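Local structure of putative anti-sigma factor antagonist TM1081 (Thermotoga maritima, 3F43) at residues V23-N28 with K41-E46. The protein probably acts as an anti-anti-sigma factor, a STAS-domain protein that counteracts an anti-sigma factor and so releases a sigma factor from inhibition. Residues are numbered along the deposited sequence; the frame is centred on the assembly and turned at random.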
# COMPACT_ATOMS: atom_id res chain seq x y z
N VAL A 23 10.79 -2.96 19.28
CA VAL A 23 9.36 -2.89 19.50
C VAL A 23 8.70 -4.08 18.82
O VAL A 23 8.76 -4.22 17.59
CB VAL A 23 8.74 -1.58 18.99
CG1 VAL A 23 7.24 -1.56 19.29
CG2 VAL A 23 9.47 -0.36 19.50
N ILE A 24 8.09 -4.96 19.61
CA ILE A 24 7.44 -6.15 19.09
C ILE A 24 5.94 -5.90 19.11
O ILE A 24 5.29 -5.86 20.20
CB ILE A 24 7.80 -7.40 19.92
CG1 ILE A 24 9.33 -7.54 20.06
CG2 ILE A 24 7.16 -8.66 19.28
CD1 ILE A 24 9.78 -8.74 20.91
N LEU A 25 5.39 -5.68 17.92
CA LEU A 25 3.97 -5.40 17.75
C LEU A 25 3.22 -6.71 17.54
O LEU A 25 3.56 -7.49 16.64
CB LEU A 25 3.73 -4.50 16.52
CG LEU A 25 4.44 -3.15 16.51
CD1 LEU A 25 4.30 -2.47 15.11
CD2 LEU A 25 4.02 -2.27 17.69
N MSE A 26 2.18 -6.92 18.33
CA MSE A 26 1.41 -8.15 18.27
C MSE A 26 -0.10 -7.89 18.15
O MSE A 26 -0.87 -8.21 19.06
CB MSE A 26 1.69 -9.01 19.48
CG MSE A 26 3.17 -9.44 19.61
SE MSE A 26 3.71 -10.14 21.30
CE MSE A 26 3.78 -8.46 22.27
N PRO A 27 -0.53 -7.33 16.99
CA PRO A 27 -1.98 -7.11 16.82
C PRO A 27 -2.74 -8.41 16.97
O PRO A 27 -2.32 -9.45 16.45
CB PRO A 27 -2.11 -6.55 15.40
CG PRO A 27 -0.82 -6.93 14.72
CD PRO A 27 0.24 -6.90 15.81
N ASN A 28 -3.83 -8.36 17.70
CA ASN A 28 -4.54 -9.60 18.06
C ASN A 28 -5.82 -9.79 17.26
O ASN A 28 -6.56 -10.75 17.48
CB ASN A 28 -4.81 -9.68 19.56
CG ASN A 28 -5.61 -8.53 20.09
OD1 ASN A 28 -6.17 -7.75 19.33
ND2 ASN A 28 -5.63 -8.39 21.42
N LYS A 41 -1.06 5.38 12.42
CA LYS A 41 -0.87 6.60 13.21
C LYS A 41 -0.30 6.26 14.57
O LYS A 41 0.61 6.91 15.03
CB LYS A 41 -2.16 7.38 13.33
CG LYS A 41 -1.99 8.69 14.05
CD LYS A 41 -3.23 9.56 13.92
CE LYS A 41 -3.28 10.63 15.01
NZ LYS A 41 -1.98 11.37 15.19
N TRP A 42 -0.79 5.18 15.16
CA TRP A 42 -0.31 4.71 16.46
C TRP A 42 1.17 4.27 16.41
O TRP A 42 1.98 4.74 17.26
CB TRP A 42 -1.22 3.61 16.99
CG TRP A 42 -0.77 2.97 18.28
CD1 TRP A 42 -0.89 3.48 19.54
CD2 TRP A 42 -0.12 1.71 18.41
NE1 TRP A 42 -0.37 2.61 20.46
CE2 TRP A 42 0.09 1.51 19.81
CE3 TRP A 42 0.25 0.71 17.52
CZ2 TRP A 42 0.71 0.36 20.30
CZ3 TRP A 42 0.86 -0.43 18.01
CH2 TRP A 42 1.07 -0.59 19.41
N VAL A 43 1.56 3.53 15.38
CA VAL A 43 2.95 3.08 15.28
C VAL A 43 3.88 4.30 15.09
O VAL A 43 4.93 4.40 15.72
CB VAL A 43 3.15 2.04 14.14
CG1 VAL A 43 4.68 1.78 13.90
CG2 VAL A 43 2.35 0.74 14.45
N PHE A 44 3.48 5.21 14.22
CA PHE A 44 4.25 6.46 14.03
C PHE A 44 4.29 7.32 15.28
O PHE A 44 5.34 7.80 15.70
CB PHE A 44 3.78 7.25 12.80
CG PHE A 44 4.33 6.71 11.50
CD1 PHE A 44 3.82 5.58 10.93
CD2 PHE A 44 5.38 7.35 10.87
CE1 PHE A 44 4.35 5.08 9.72
CE2 PHE A 44 5.90 6.84 9.68
CZ PHE A 44 5.39 5.74 9.11
N ASP A 45 3.14 7.55 15.89
CA ASP A 45 3.14 8.41 17.06
C ASP A 45 3.88 7.84 18.26
O ASP A 45 4.60 8.58 18.97
CB ASP A 45 1.72 8.76 17.50
CG ASP A 45 0.99 9.69 16.56
OD1 ASP A 45 1.59 10.35 15.70
OD2 ASP A 45 -0.23 9.78 16.74
N GLU A 46 3.69 6.55 18.53
CA GLU A 46 4.27 5.91 19.71
C GLU A 46 5.72 5.48 19.56
O GLU A 46 6.46 5.49 20.54
CB GLU A 46 3.45 4.68 20.10
CG GLU A 46 2.04 5.02 20.48
CD GLU A 46 1.96 5.89 21.73
OE1 GLU A 46 2.70 5.64 22.71
OE2 GLU A 46 1.15 6.83 21.75
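Leu25, on strand 22-25, carries the whole strand side of this contact, its forked end reaching two neighbours on helix 36-48. One branch, CD2, lies 3.7 Å from CZ3 of Trp42 and 3.8 Å from CH2 of the same indole, approaching the CZ3-CH2 bond of the six-membered ring obliquely. The other branch, CD1, touches CG2 of Val43 at 3.8 Å. A chi1 of -57° sets CG of Leu25 anti to its carbonyl carbon, and the rotation about CB-CG (chi2 170°) then turns one methyl to each of two consecutive helical residues. Leu25 and Trp42 pass one another in opposite directions, the indole reaching toward the strand although its CB does not point straight at it. CG of Trp42 lies anti to the backbone N (chi1 176°), and the turn of the indole about CB-CG then puts its six-membered ring beside the leucine. The backbones stay well apart, the CA atoms of Leu25 and Val43 being 8.9 Å from each other, and no hydrogen bond links the two segments.

Further out, NE1 of the indole donates to the backbone O of His11, a residue of the expression tag, so this bond belongs to the construct. Phe47 meets the same indole edge-to-face, while Phe39, Phe47, Tyr16 and Ile55 add to the packing around Leu25. The strand itself is held in the sheet by backbone hydrogen bonds from Leu25 to Phe56 and Val58. On the helix, away from the strand, Lys41 NZ forms a 2.8 Å salt bridge with Asp45 OD2, one turn along, which accepts through its syn lone pair.

This is strand-to-helix packing within the beta-alpha-beta unit 22-25, 36-48 and 54-58 of the STAS domain. All three touching side chains are buried and meet through carbon alone, so shape and exclusion of water, rather than directional bonds, join helix to sheet here.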